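Local atomic coordinates of diphosphomevalonate decarboxylase, putative (PDB entry 2HKE), a protein that probably catalyses the ATP-dependent decarboxylation of (R)-5-diphosphomevalonate to isopentenyl diphosphate, a step of the mevalonate pathway that feeds sterol and isoprenoid synthesis. Residues D61-N66 / V98-E103; K49-L54 / S374-P379; E316-P321 / I349-K354; C187-G192 / P355-L360. The protein carries 1 engineered substitution. All coordinates share one frame; numbering follows the deposited sequence.

Interaction 1 (D61-N66 / V98-E103); sequences DTLRLN and VNIVSE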
loop_
_atom_site.group_PDB
_atom_site.type_symbol
_atom_site.label_atom_id
_atom_site.label_comp_id
_atom_site.label_asym_id
_atom_site.label_seq_id
_atom_site.Cartn_x
_atom_site.Cartn_y
_atom_site.Cartn_z
ATOM N N ASP A 61 -26.670 10.108 -5.399
ATOM C CA ASP A 61 -25.293 9.897 -5.828
ATOM C C ASP A 61 -25.199 8.520 -6.453
ATOM O O ASP A 61 -25.979 7.620 -6.089
ATOM C CB ASP A 61 -24.361 9.974 -4.643
ATOM C CG ASP A 61 -24.398 11.323 -3.972
ATOM O OD1 ASP A 61 -24.398 12.367 -4.681
ATOM O OD2 ASP A 61 -24.449 11.315 -2.739
ATOM N N THR A 62 -24.266 8.361 -7.388
ATOM C CA THR A 62 -23.997 7.060 -7.968
ATOM C C THR A 62 -22.529 6.698 -7.901
ATOM O O THR A 62 -21.624 7.556 -7.900
ATOM C CB THR A 62 -24.433 6.971 -9.440
ATOM O OG1 THR A 62 -23.577 7.797 -10.234
ATOM C CG2 THR A 62 -25.901 7.415 -9.628
ATOM N N LEU A 63 -22.288 5.401 -7.874
ATOM C CA LEU A 63 -20.942 4.891 -7.810
ATOM C C LEU A 63 -20.853 3.725 -8.772
ATOM O O LEU A 63 -21.672 2.834 -8.693
ATOM C CB LEU A 63 -20.670 4.410 -6.400
ATOM C CG LEU A 63 -19.354 3.695 -6.164
ATOM C CD1 LEU A 63 -18.190 4.614 -6.484
ATOM C CD2 LEU A 63 -19.323 3.214 -4.673
ATOM N N ARG A 64 -19.862 3.743 -9.649
ATOM C CA ARG A 64 -19.596 2.652 -10.573
ATOM C C ARG A 64 -18.187 2.182 -10.284
ATOM O O ARG A 64 -17.218 2.981 -10.305
ATOM C CB ARG A 64 -19.722 3.138 -12.001
ATOM C CG ARG A 64 -19.845 2.014 -13.056
ATOM C CD ARG A 64 -20.089 2.606 -14.487
ATOM N NE ARG A 64 -21.440 3.090 -14.697
ATOM C CZ ARG A 64 -22.488 2.322 -15.012
ATOM N NH1 ARG A 64 -22.362 1.001 -15.148
ATOM N NH2 ARG A 64 -23.672 2.882 -15.189
ATOM N N LEU A 65 -18.075 0.906 -9.942
ATOM C CA LEU A 65 -16.793 0.278 -9.656
ATOM C C LEU A 65 -16.551 -0.811 -10.688
ATOM O O LEU A 65 -17.333 -1.763 -10.772
ATOM C CB LEU A 65 -16.787 -0.375 -8.280
ATOM C CG LEU A 65 -17.202 0.446 -7.070
ATOM C CD1 LEU A 65 -17.171 -0.441 -5.834
ATOM C CD2 LEU A 65 -16.273 1.644 -6.905
ATOM N N ASN A 66 -15.460 -0.679 -11.426
ATOM C CA ASN A 66 -15.041 -1.677 -12.397
ATOM C C ASN A 66 -16.123 -1.936 -13.430
ATOM O O ASN A 66 -16.376 -3.092 -13.783
ATOM C CB ASN A 66 -14.685 -2.977 -11.674
ATOM C CG ASN A 66 -13.668 -2.777 -10.570
ATOM O OD1 ASN A 66 -12.756 -1.953 -10.697
ATOM N ND2 ASN A 66 -13.813 -3.534 -9.475
ATOM N N VAL A 98 -23.442 13.519 -6.997
ATOM C CA VAL A 98 -22.259 13.229 -7.749
ATOM C C VAL A 98 -22.350 11.842 -8.382
ATOM O O VAL A 98 -22.896 10.914 -7.785
ATOM C CB VAL A 98 -21.027 13.375 -6.826
ATOM C CG1 VAL A 98 -21.113 12.411 -5.613
ATOM C CG2 VAL A 98 -19.746 13.212 -7.595
ATOM N N ASN A 99 -21.863 11.728 -9.610
ATOM C CA ASN A 99 -21.596 10.425 -10.245
ATOM C C ASN A 99 -20.115 10.138 -10.080
ATOM O O ASN A 99 -19.301 10.918 -10.531
ATOM C CB ASN A 99 -21.840 10.380 -11.766
ATOM C CG ASN A 99 -23.269 10.697 -12.167
ATOM O OD1 ASN A 99 -23.483 11.578 -13.011
ATOM N ND2 ASN A 99 -24.235 9.962 -11.637
ATOM N N ILE A 100 -19.789 9.027 -9.446
ATOM C CA ILE A 100 -18.413 8.573 -9.256
ATOM C C ILE A 100 -18.210 7.302 -10.057
ATOM O O ILE A 100 -19.024 6.368 -9.949
ATOM C CB ILE A 100 -18.173 8.192 -7.775
ATOM C CG1 ILE A 100 -18.549 9.341 -6.832
ATOM C CG2 ILE A 100 -16.730 7.758 -7.544
ATOM C CD1 ILE A 100 -18.622 8.904 -5.403
ATOM N N VAL A 101 -17.122 7.265 -10.813
ATOM C CA VAL A 101 -16.792 6.121 -11.656
ATOM C C VAL A 101 -15.348 5.789 -11.373
ATOM O O VAL A 101 -14.473 6.644 -11.530
ATOM C CB VAL A 101 -16.993 6.470 -13.156
ATOM C CG1 VAL A 101 -16.513 5.328 -14.050
ATOM C CG2 VAL A 101 -18.452 6.854 -13.434
ATOM N N SER A 102 -15.106 4.571 -10.888
ATOM C CA SER A 102 -13.796 4.203 -10.422
ATOM C C SER A 102 -13.346 2.918 -11.100
ATOM O O SER A 102 -14.152 2.004 -11.285
ATOM C CB SER A 102 -13.833 3.998 -8.921
ATOM O OG SER A 102 -14.148 5.223 -8.319
ATOM N N GLU A 103 -12.076 2.849 -11.465
ATOM C CA GLU A 103 -11.511 1.567 -11.898
ATOM C C GLU A 103 -10.038 1.442 -11.521
ATOM O O GLU A 103 -9.416 2.395 -11.031
ATOM C CB GLU A 103 -11.651 1.438 -13.412
ATOM C CG GLU A 103 -10.677 2.295 -14.148
ATOM C CD GLU A 103 -10.909 2.342 -15.648
ATOM O OE1 GLU A 103 -12.069 2.126 -16.105
ATOM O OE2 GLU A 103 -9.928 2.646 -16.354
HETATM O O HOH W 1 -21.489 6.368 -11.296
#
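Thr62 and Asn99 stand side by side on one face of a parallel strand pair, pointing the same way, and their polar ends join. Asn99 ND2 donates to Thr62 OG1 at 2.7 Å, with the hydroxyl only 10° out of the amide plane. The first torsion of Thr62 (chi1 69°) sets OG1 in the crowded position between the backbone N and the carbonyl carbon, and there it also meets a water that donates to Ile100 O. Arg55 takes the other end of the amide, OD1, so both polar atoms of Asn99 are engaged. On the opposite face Leu63 and Ile100 cross obliquely: Leu63 CD1 reaches Ile100 CG2 at 3.6 Å, and the helices 76-86 and 114-130 pack over these side chains. Asp61 lies beyond the end of the ladder, where OD1 uses its anti lone pair to accept from Val98 N at 2.8 Å, while Arg86 forms a salt bridge with the same oxygen. Between these side chains the backbone runs in regular register. Thr62 N donates to Val98 O, and Arg64 N lies 2.8 Å from its acceptor Ile100 O. Bonds return from Ile100 N to Thr62 O and, at 2.7 Å, from Ser102 N to Arg64 O. The strand axes lie 4.6 Å apart at 10°, the signature of a parallel beta ladder, here in the mixed sheet of the N-terminal domain with helices against its Leu63 and Ile100 face.

Interaction 2 (K49-L54 / S374-P379); sequences KTSVEL and SESLIP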
loop_
_atom_site.group_PDB
_atom_site.type_symbol
_atom_site.label_atom_id
_atom_site.label_comp_id
_atom_site.label_asym_id
_atom_site.label_seq_id
_atom_site.Cartn_x
_atom_site.Cartn_y
_atom_site.Cartn_z
ATOM N N LYS A 49 -7.927 4.778 -10.871
ATOM C CA LYS A 49 -8.373 5.974 -11.529
ATOM C C LYS A 49 -9.828 6.178 -11.146
ATOM O O LYS A 49 -10.612 5.222 -11.155
ATOM C CB LYS A 49 -8.219 5.783 -13.021
ATOM C CG LYS A 49 -8.751 6.922 -13.877
ATOM C CD LYS A 49 -8.104 6.764 -15.281
ATOM C CE LYS A 49 -8.759 7.541 -16.322
ATOM N NZ LYS A 49 -8.195 7.125 -17.673
ATOM N N THR A 50 -10.160 7.427 -10.773
ATOM C CA THR A 50 -11.549 7.849 -10.511
ATOM C C THR A 50 -11.877 9.137 -11.250
ATOM O O THR A 50 -11.084 10.067 -11.262
ATOM C CB THR A 50 -11.818 8.111 -9.010
ATOM O OG1 THR A 50 -11.664 6.910 -8.271
ATOM C CG2 THR A 50 -13.204 8.689 -8.731
ATOM N N SER A 51 -13.077 9.162 -11.796
ATOM C CA SER A 51 -13.677 10.339 -12.399
ATOM C C SER A 51 -14.931 10.664 -11.613
ATOM O O SER A 51 -15.710 9.778 -11.253
ATOM C CB SER A 51 -14.017 10.091 -13.883
ATOM O OG SER A 51 -12.836 10.115 -14.690
ATOM N N VAL A 52 -15.134 11.935 -11.318
ATOM C CA VAL A 52 -16.362 12.340 -10.676
ATOM C C VAL A 52 -17.009 13.465 -11.486
ATOM O O VAL A 52 -16.296 14.290 -12.075
ATOM C CB VAL A 52 -16.138 12.765 -9.190
ATOM C CG1 VAL A 52 -15.442 11.632 -8.398
ATOM C CG2 VAL A 52 -15.324 14.069 -9.094
ATOM N N GLU A 53 -18.340 13.493 -11.476
ATOM C CA GLU A 53 -19.098 14.586 -12.105
ATOM C C GLU A 53 -20.191 15.085 -11.180
ATOM O O GLU A 53 -20.990 14.299 -10.710
ATOM C CB GLU A 53 -19.704 14.105 -13.421
ATOM C CG GLU A 53 -20.104 15.264 -14.361
ATOM C CD GLU A 53 -21.035 14.831 -15.510
ATOM O OE1 GLU A 53 -21.196 13.617 -15.811
ATOM O OE2 GLU A 53 -21.639 15.741 -16.106
ATOM N N LEU A 54 -20.213 16.387 -10.885
ATOM C CA LEU A 54 -21.309 16.938 -10.064
ATOM C C LEU A 54 -22.530 17.057 -10.950
ATOM O O LEU A 54 -22.409 17.374 -12.132
ATOM C CB LEU A 54 -20.976 18.294 -9.439
ATOM C CG LEU A 54 -20.004 18.355 -8.255
ATOM C CD1 LEU A 54 -20.321 19.542 -7.357
ATOM C CD2 LEU A 54 -20.052 17.113 -7.424
ATOM N N SER A 374 -9.810 14.497 -21.263
ATOM C CA SER A 374 -9.610 13.441 -22.261
ATOM C C SER A 374 -9.592 12.047 -21.662
ATOM O O SER A 374 -10.042 11.082 -22.300
ATOM C CB SER A 374 -8.295 13.673 -23.042
ATOM O OG SER A 374 -7.152 13.092 -22.403
ATOM N N GLU A 375 -9.073 11.958 -20.435
ATOM C CA GLU A 375 -8.821 10.694 -19.758
ATOM C C GLU A 375 -9.960 10.280 -18.843
ATOM O O GLU A 375 -9.862 9.271 -18.158
ATOM C CB GLU A 375 -7.552 10.809 -18.921
ATOM C CG GLU A 375 -6.377 11.350 -19.694
ATOM C CD GLU A 375 -5.050 10.763 -19.235
ATOM O OE1 GLU A 375 -4.886 9.508 -19.276
ATOM O OE2 GLU A 375 -4.156 11.563 -18.864
ATOM N N SER A 376 -11.038 11.050 -18.847
ATOM C CA SER A 376 -12.155 10.795 -17.982
ATOM C C SER A 376 -12.814 9.462 -18.265
ATOM O O SER A 376 -12.858 9.014 -19.400
ATOM C CB SER A 376 -13.169 11.911 -18.121
ATOM O OG SER A 376 -14.289 11.665 -17.306
ATOM N N LEU A 377 -13.334 8.839 -17.218
ATOM C CA LEU A 377 -14.095 7.597 -17.319
ATOM C C LEU A 377 -15.557 7.913 -17.523
ATOM O O LEU A 377 -16.390 7.003 -17.585
ATOM C CB LEU A 377 -13.957 6.782 -16.028
ATOM C CG LEU A 377 -12.528 6.490 -15.594
ATOM C CD1 LEU A 377 -12.487 5.697 -14.287
ATOM C CD2 LEU A 377 -11.818 5.739 -16.696
ATOM N N ILE A 378 -15.858 9.206 -17.545
ATOM C CA ILE A 378 -17.213 9.715 -17.694
ATOM C C ILE A 378 -17.233 10.423 -19.055
ATOM O O ILE A 378 -16.529 11.429 -19.243
ATOM C CB ILE A 378 -17.584 10.699 -16.538
ATOM C CG1 ILE A 378 -17.654 9.960 -15.193
ATOM C CG2 ILE A 378 -18.909 11.404 -16.805
ATOM C CD1 ILE A 378 -17.841 10.847 -14.001
ATOM N N PRO A 379 -18.014 9.888 -20.006
ATOM C CA PRO A 379 -18.079 10.486 -21.340
ATOM C C PRO A 379 -18.951 11.739 -21.359
ATOM O O PRO A 379 -19.891 11.856 -20.559
ATOM C CB PRO A 379 -18.748 9.391 -22.174
ATOM C CG PRO A 379 -19.694 8.753 -21.216
ATOM C CD PRO A 379 -18.910 8.716 -19.898
HETATM O O HOH W 2 -5.681 7.650 -17.897
#
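Lys49, Ile378 and Ser51 lose the most surface where the C-terminal loop 374-379 lies over strand 48-55, with Leu377 close behind. Lys49 leaves the strand fully extended (CG anti to the backbone N, chi1 175°), so its aliphatic length crosses Leu377 obliquely and CE lies 3.6 Å from Leu377 CD2. The ammonium NZ donates to a water at 2.6 Å, and this water in turn donates a hydrogen bond to Glu375 OE1; Lys49 NZ and Glu375 OE1 themselves stay 4.4 Å apart. Ser51 supplies the direct polar link: its OG accepts from Leu377 N at 2.9 Å in a nearly straight bond (174° at the hydrogen), and the same hydroxyl bonds to Thr7 OG1 on strand 5-15. Ile378 comes down over the backbone beyond Ser51. Its CD1 lies 3.6 Å from Ser51 O, and its CG2 meets Glu53 OE1. Ser376 shapes the loop between these residues, its OG accepting from Ile378 N at 2.9 Å to make an ST turn. The chemistry is therefore mixed: one well-aligned backbone-to-hydroxyl bond ties the loop to the strand at Ser51, two branched side chains supply apolar cover, and the opposite charges of Lys49 and Glu375 are joined through water, probably a softer attraction than direct pairing would give.

Interaction 3 (E316-P321 / I349-K354); sequences EHFPTP and IDHPKK. With SO4 (sulfate ion), chain D.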
loop_
_atom_site.group_PDB
_atom_site.type_symbol
_atom_site.label_atom_id
_atom_site.label_comp_id
_atom_site.label_asym_id
_atom_site.label_seq_id
_atom_site.Cartn_x
_atom_site.Cartn_y
_atom_site.Cartn_z
ATOM N N GLU A 316 16.535 -17.918 -10.006
ATOM C CA GLU A 316 17.094 -19.233 -9.820
ATOM C C GLU A 316 16.181 -20.115 -8.978
ATOM O O GLU A 316 16.200 -21.309 -9.102
ATOM C CB GLU A 316 18.459 -19.090 -9.212
ATOM C CG GLU A 316 19.372 -18.506 -10.200
ATOM C CD GLU A 316 19.800 -19.484 -11.300
ATOM O OE1 GLU A 316 19.820 -20.719 -11.054
ATOM O OE2 GLU A 316 20.139 -18.979 -12.388
ATOM N N HIS A 317 15.393 -19.499 -8.107
ATOM C CA HIS A 317 14.569 -20.230 -7.150
ATOM C C HIS A 317 13.113 -20.176 -7.532
ATOM O O HIS A 317 12.330 -21.103 -7.236
ATOM C CB HIS A 317 14.777 -19.610 -5.753
ATOM C CG HIS A 317 16.188 -19.701 -5.265
ATOM N ND1 HIS A 317 17.164 -18.808 -5.623
ATOM C CD2 HIS A 317 16.785 -20.593 -4.457
ATOM C CE1 HIS A 317 18.304 -19.141 -5.054
ATOM N NE2 HIS A 317 18.100 -20.236 -4.352
ATOM N N PHE A 318 12.709 -19.063 -8.115
ATOM C CA PHE A 318 11.324 -18.870 -8.596
ATOM C C PHE A 318 11.354 -18.421 -10.059
ATOM O O PHE A 318 11.069 -17.275 -10.365
ATOM C CB PHE A 318 10.609 -17.825 -7.751
ATOM C CG PHE A 318 10.362 -18.236 -6.336
ATOM C CD1 PHE A 318 11.277 -17.949 -5.347
ATOM C CD2 PHE A 318 9.203 -18.917 -6.001
ATOM C CE1 PHE A 318 11.036 -18.355 -4.025
ATOM C CE2 PHE A 318 8.944 -19.301 -4.691
ATOM C CZ PHE A 318 9.870 -19.009 -3.706
ATOM N N PRO A 319 11.705 -19.336 -10.993
ATOM C CA PRO A 319 11.916 -18.949 -12.378
ATOM C C PRO A 319 10.645 -18.440 -12.967
ATOM O O PRO A 319 9.633 -19.157 -13.013
ATOM C CB PRO A 319 12.369 -20.257 -13.049
ATOM C CG PRO A 319 12.757 -21.136 -11.911
ATOM C CD PRO A 319 11.937 -20.776 -10.780
ATOM N N THR A 320 10.694 -17.193 -13.408
ATOM C CA THR A 320 9.533 -16.472 -13.855
ATOM C C THR A 320 9.814 -15.862 -15.240
ATOM O O THR A 320 10.796 -15.137 -15.420
ATOM C CB THR A 320 9.190 -15.332 -12.893
ATOM O OG1 THR A 320 9.059 -15.858 -11.553
ATOM C CG2 THR A 320 7.896 -14.582 -13.363
ATOM N N PRO A 321 8.927 -16.113 -16.196
ATOM C CA PRO A 321 9.174 -15.557 -17.541
ATOM C C PRO A 321 9.138 -14.018 -17.561
ATOM O O PRO A 321 8.376 -13.400 -16.797
ATOM C CB PRO A 321 8.060 -16.158 -18.403
ATOM C CG PRO A 321 7.087 -16.793 -17.492
ATOM C CD PRO A 321 7.684 -16.889 -16.101
ATOM N N ILE A 349 18.089 -21.982 -0.771
ATOM C CA ILE A 349 17.039 -22.651 -0.007
ATOM C C ILE A 349 16.628 -23.913 -0.731
ATOM O O ILE A 349 16.918 -24.077 -1.907
ATOM C CB ILE A 349 15.773 -21.772 0.218
ATOM C CG1 ILE A 349 15.082 -21.413 -1.098
ATOM C CG2 ILE A 349 16.159 -20.528 1.052
ATOM C CD1 ILE A 349 13.669 -20.813 -0.931
ATOM N N ASP A 350 15.903 -24.754 -0.005
ATOM C CA ASP A 350 15.245 -25.923 -0.526
ATOM C C ASP A 350 13.750 -25.614 -0.624
ATOM O O ASP A 350 13.078 -25.521 0.402
ATOM C CB ASP A 350 15.458 -27.090 0.483
ATOM C CG ASP A 350 14.810 -28.388 0.043
ATOM O OD1 ASP A 350 14.375 -28.512 -1.145
ATOM O OD2 ASP A 350 14.751 -29.310 0.915
ATOM N N HIS A 351 13.246 -25.438 -1.845
ATOM C CA HIS A 351 11.828 -25.173 -2.066
ATOM C C HIS A 351 11.523 -25.509 -3.514
ATOM O O HIS A 351 12.369 -25.266 -4.403
ATOM C CB HIS A 351 11.483 -23.691 -1.779
ATOM C CG HIS A 351 10.021 -23.388 -1.821
ATOM N ND1 HIS A 351 9.175 -23.735 -0.793
ATOM C CD2 HIS A 351 9.257 -22.713 -2.723
ATOM C CE1 HIS A 351 7.947 -23.325 -1.074
ATOM N NE2 HIS A 351 7.970 -22.697 -2.235
ATOM N N PRO A 352 10.336 -26.065 -3.793
ATOM C CA PRO A 352 9.981 -26.304 -5.191
ATOM C C PRO A 352 10.033 -25.069 -6.105
ATOM O O PRO A 352 9.515 -23.993 -5.725
ATOM C CB PRO A 352 8.535 -26.778 -5.098
ATOM C CG PRO A 352 8.462 -27.373 -3.764
ATOM C CD PRO A 352 9.264 -26.511 -2.883
ATOM N N LYS A 353 10.640 -25.220 -7.278
ATOM C CA LYS A 353 10.699 -24.101 -8.226
ATOM C C LYS A 353 9.338 -23.881 -8.869
ATOM O O LYS A 353 8.671 -24.816 -9.367
ATOM C CB LYS A 353 11.771 -24.310 -9.280
ATOM C CG LYS A 353 13.181 -24.362 -8.708
ATOM C CD LYS A 353 14.179 -24.522 -9.818
ATOM C CE LYS A 353 15.551 -24.648 -9.289
ATOM N NZ LYS A 353 16.531 -24.581 -10.400
ATOM N N LYS A 354 8.916 -22.622 -8.858
ATOM C CA LYS A 354 7.705 -22.195 -9.542
ATOM C C LYS A 354 7.830 -20.715 -9.861
ATOM O O LYS A 354 8.588 -20.003 -9.221
ATOM C CB LYS A 354 6.472 -22.455 -8.690
ATOM C CG LYS A 354 6.467 -21.606 -7.388
ATOM C CD LYS A 354 5.384 -21.977 -6.448
ATOM C CE LYS A 354 5.696 -23.233 -5.662
ATOM N NZ LYS A 354 4.469 -23.492 -4.857
HETATM S S SO4 D . 16.103 -24.244 3.716
HETATM O O1 SO4 D . 15.812 -25.278 4.700
HETATM O O2 SO4 D . 17.402 -24.497 3.132
HETATM O O3 SO4 D . 15.047 -24.279 2.699
HETATM O O4 SO4 D . 16.075 -22.965 4.413
HETATM O O HOH W 3 13.397 -22.748 -5.295
#
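The tight part of this contact lies round Phe318, whose CA comes 3.0 Å from Lys354 O in a CA-H...O approach. The same carbonyl oxygen sits at the edge of the phenyl ring, near its plane, and the aliphatic start of the Lys354 side chain runs alongside, CG at 4.1 Å from Phe318 CD2. At the far tip of the ring the imidazole of His351 crosses obliquely: Phe318 CZ is 3.9 Å from His351 CD2, with ring centroids 5.7 Å apart and planes at 42°. His317, also buried, brings CD2 to 3.9 Å from Ile349 CG1, while its two ring nitrogens bond to Met313 O and Leu348 N, which fixes the imidazole's rotation. The segments exchange no direct hydrogen bond. Instead a water donates both to His317 O, at 2.8 Å, and to His351 O, and Lys353 CA adds a CA-H...O contact to His317 O. The loose side belongs to exposed residues. Lys353 extends past Glu316 O, its CB against Pro319 CD at 3.8 Å and crossing the proline at about a right angle, and Asp350 N donates to a sulfate, probably from the crystallisation liquor, that Arg274 also binds. Helix 267-283 backs the buried side: Met272 touches Phe318, Ala271 touches His351, and Asp268 receives His351 NE2 and pairs with Lys354 NZ. The contact thus joins the end of helix 307-317 to the loop leading into strand 358-363.

Interaction 4 (C187-G192 / P355-L360); sequences CAVLKG and PFEMLL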
loop_
_atom_site.group_PDB
_atom_site.type_symbol
_atom_site.label_atom_id
_atom_site.label_comp_id
_atom_site.label_asym_id
_atom_site.label_seq_id
_atom_site.Cartn_x
_atom_site.Cartn_y
_atom_site.Cartn_z
ATOM N N CYS A 187 7.471 -6.137 -5.997
ATOM C CA CYS A 187 6.464 -7.013 -5.417
ATOM C C CYS A 187 6.507 -8.343 -6.205
ATOM O O CYS A 187 6.233 -8.369 -7.398
ATOM C CB CYS A 187 5.120 -6.395 -5.472
ATOM S SG CYS A 187 3.882 -7.408 -4.630
ATOM N N ALA A 188 6.890 -9.405 -5.516
ATOM C CA ALA A 188 6.802 -10.760 -6.032
ATOM C C ALA A 188 5.419 -11.307 -5.656
ATOM O O ALA A 188 5.126 -11.612 -4.474
ATOM C CB ALA A 188 7.939 -11.622 -5.485
ATOM N N VAL A 189 4.530 -11.291 -6.639
ATOM C CA VAL A 189 3.192 -11.760 -6.465
ATOM C C VAL A 189 3.122 -13.273 -6.392
ATOM O O VAL A 189 3.604 -13.965 -7.281
ATOM C CB VAL A 189 2.256 -11.155 -7.536
ATOM C CG1 VAL A 189 0.847 -11.594 -7.342
ATOM C CG2 VAL A 189 2.397 -9.634 -7.470
ATOM N N LEU A 190 2.508 -13.749 -5.307
ATOM C CA LEU A 190 2.348 -15.154 -5.007
ATOM C C LEU A 190 0.872 -15.540 -4.915
ATOM O O LEU A 190 0.010 -14.698 -4.646
ATOM C CB LEU A 190 3.097 -15.512 -3.724
ATOM C CG LEU A 190 4.599 -15.213 -3.714
ATOM C CD1 LEU A 190 5.203 -15.216 -2.302
ATOM C CD2 LEU A 190 5.310 -16.186 -4.659
ATOM N N LYS A 191 0.575 -16.828 -5.098
ATOM C CA LYS A 191 -0.805 -17.274 -4.976
ATOM C C LYS A 191 -1.207 -17.111 -3.527
ATOM O O LYS A 191 -0.415 -17.344 -2.629
ATOM C CB LYS A 191 -0.992 -18.688 -5.504
ATOM C CG LYS A 191 -0.964 -18.765 -7.019
ATOM C CD LYS A 191 -1.118 -20.200 -7.556
ATOM C CE LYS A 191 -0.472 -20.386 -8.958
ATOM N NZ LYS A 191 -0.401 -21.859 -9.328
ATOM N N GLY A 192 -2.444 -16.710 -3.283
ATOM C CA GLY A 192 -2.904 -16.469 -1.948
ATOM C C GLY A 192 -3.168 -17.746 -1.174
ATOM O O GLY A 192 -3.268 -18.853 -1.738
ATOM N N PRO A 355 7.098 -20.248 -10.866
ATOM C CA PRO A 355 7.156 -18.821 -11.162
ATOM C C PRO A 355 6.377 -17.999 -10.135
ATOM O O PRO A 355 5.408 -18.481 -9.524
ATOM C CB PRO A 355 6.438 -18.715 -12.512
ATOM C CG PRO A 355 5.539 -19.892 -12.547
ATOM C CD PRO A 355 6.202 -20.979 -11.774
ATOM N N PHE A 356 6.789 -16.748 -9.942
ATOM C CA PHE A 356 5.864 -15.757 -9.379
ATOM C C PHE A 356 4.692 -15.580 -10.330
ATOM O O PHE A 356 4.803 -15.828 -11.558
ATOM C CB PHE A 356 6.544 -14.395 -9.185
ATOM C CG PHE A 356 7.781 -14.431 -8.326
ATOM C CD1 PHE A 356 7.805 -15.122 -7.114
ATOM C CD2 PHE A 356 8.906 -13.689 -8.695
ATOM C CE1 PHE A 356 8.939 -15.139 -6.320
ATOM C CE2 PHE A 356 10.083 -13.733 -7.871
ATOM C CZ PHE A 356 10.056 -14.426 -6.689
ATOM N N GLU A 357 3.580 -15.094 -9.799
ATOM C CA GLU A 357 2.460 -14.729 -10.650
ATOM C C GLU A 357 2.888 -13.523 -11.493
ATOM O O GLU A 357 2.512 -13.392 -12.642
ATOM C CB GLU A 357 1.240 -14.416 -9.826
ATOM C CG GLU A 357 0.765 -15.529 -8.957
ATOM C CD GLU A 357 0.482 -16.786 -9.785
ATOM O OE1 GLU A 357 -0.519 -16.764 -10.548
ATOM O OE2 GLU A 357 1.289 -17.743 -9.702
ATOM N N MET A 358 3.693 -12.645 -10.901
ATOM C CA MET A 358 4.264 -11.521 -11.608
ATOM C C MET A 358 5.296 -10.918 -10.699
ATOM O O MET A 358 5.311 -11.198 -9.508
ATOM C CB MET A 358 3.215 -10.457 -11.946
ATOM C CG MET A 358 3.033 -9.381 -10.926
ATOM S SD MET A 358 1.904 -8.108 -11.554
ATOM C CE MET A 358 0.563 -9.207 -11.515
ATOM N N LEU A 359 6.156 -10.112 -11.278
ATOM C CA LEU A 359 7.162 -9.361 -10.525
ATOM C C LEU A 359 7.121 -7.907 -10.935
ATOM O O LEU A 359 7.431 -7.584 -12.085
ATOM C CB LEU A 359 8.561 -9.904 -10.788
ATOM C CG LEU A 359 9.703 -9.221 -10.043
ATOM C CD1 LEU A 359 9.547 -9.408 -8.533
ATOM C CD2 LEU A 359 11.048 -9.759 -10.502
ATOM N N LEU A 360 6.724 -7.058 -9.987
ATOM C CA LEU A 360 6.528 -5.627 -10.215
ATOM C C LEU A 360 7.771 -4.930 -9.743
ATOM O O LEU A 360 8.320 -5.353 -8.759
ATOM C CB LEU A 360 5.360 -5.140 -9.366
ATOM C CG LEU A 360 4.963 -3.680 -9.384
ATOM C CD1 LEU A 360 4.686 -3.152 -10.845
ATOM C CD2 LEU A 360 3.770 -3.490 -8.483
#
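Ala188 CB sits squarely over the ring of Phe356, 3.6 Å from its centroid and 6° off the normal, a CH-pi contact of methyl on face. Leu190 meets the same ring differently, its CD2 at the edge near the ring plane, 3.7 Å from Phe356 CD1. Across the strand pair Val189 and Met358 lie side by side and point the same way, with Val189 CG2 3.5 Å from Met358 CG. Farther out Glu357 and Lys191 cross at about a right angle: the glutamate carboxylate rests on the aliphatic part of the lysine, Glu357 OE2 3.3 Å from Lys191 CE, rather than forming a salt bridge with NZ. Behind these side chains lies the antiparallel pairing of strands 183-189 and 358-363, which Leu190, Lys191, Phe356 and Glu357 flank; the two are adjacent in the five-stranded mixed sheet of the C-terminal domain, which is of the GHMP C-terminal type. Cys187 and Leu360 form a hydrogen-bonded pair, with Leu360 N donating to Cys187 O at 2.9 Å, and Val189 N donates to Met358 O almost along the C=O axis. Where the pairing gives way to loop, Glu357 N still donates to Val189 O at 2.8 Å. In the next shell Thr320 OG1 bonds to Phe356 N, and the Phe318 ring meets that of Phe356 with planes about 20° apart. Met315 of helix 307-317 and Met272 of helix 267-283 also touch Phe356, while Asn297 OD1 accepts from Leu190 N.

From the N terminus, strand 48-55 is the first of these segments to appear, yet its partner in interaction 2 arrives only with residues 374-379, so that contact closes a loop of about 320 residues enclosing the other three. Interaction 1 closes early, bringing 61-66 to 98-103 after a helical excursion; it adjoins interaction 2, with Glu103 N 2.8 Å from Lys49 O. Interaction 4 then opens at 187 and closes at 355-360, and interaction 3 lies within its span, touching it where Pro319 O is 3.3 Å from Pro355 CB. Interactions 1 and 2 thus join strands and C-terminal tail at the N-terminal sheet; 3 and 4 join helix end, loop and strands of the C-terminal domain.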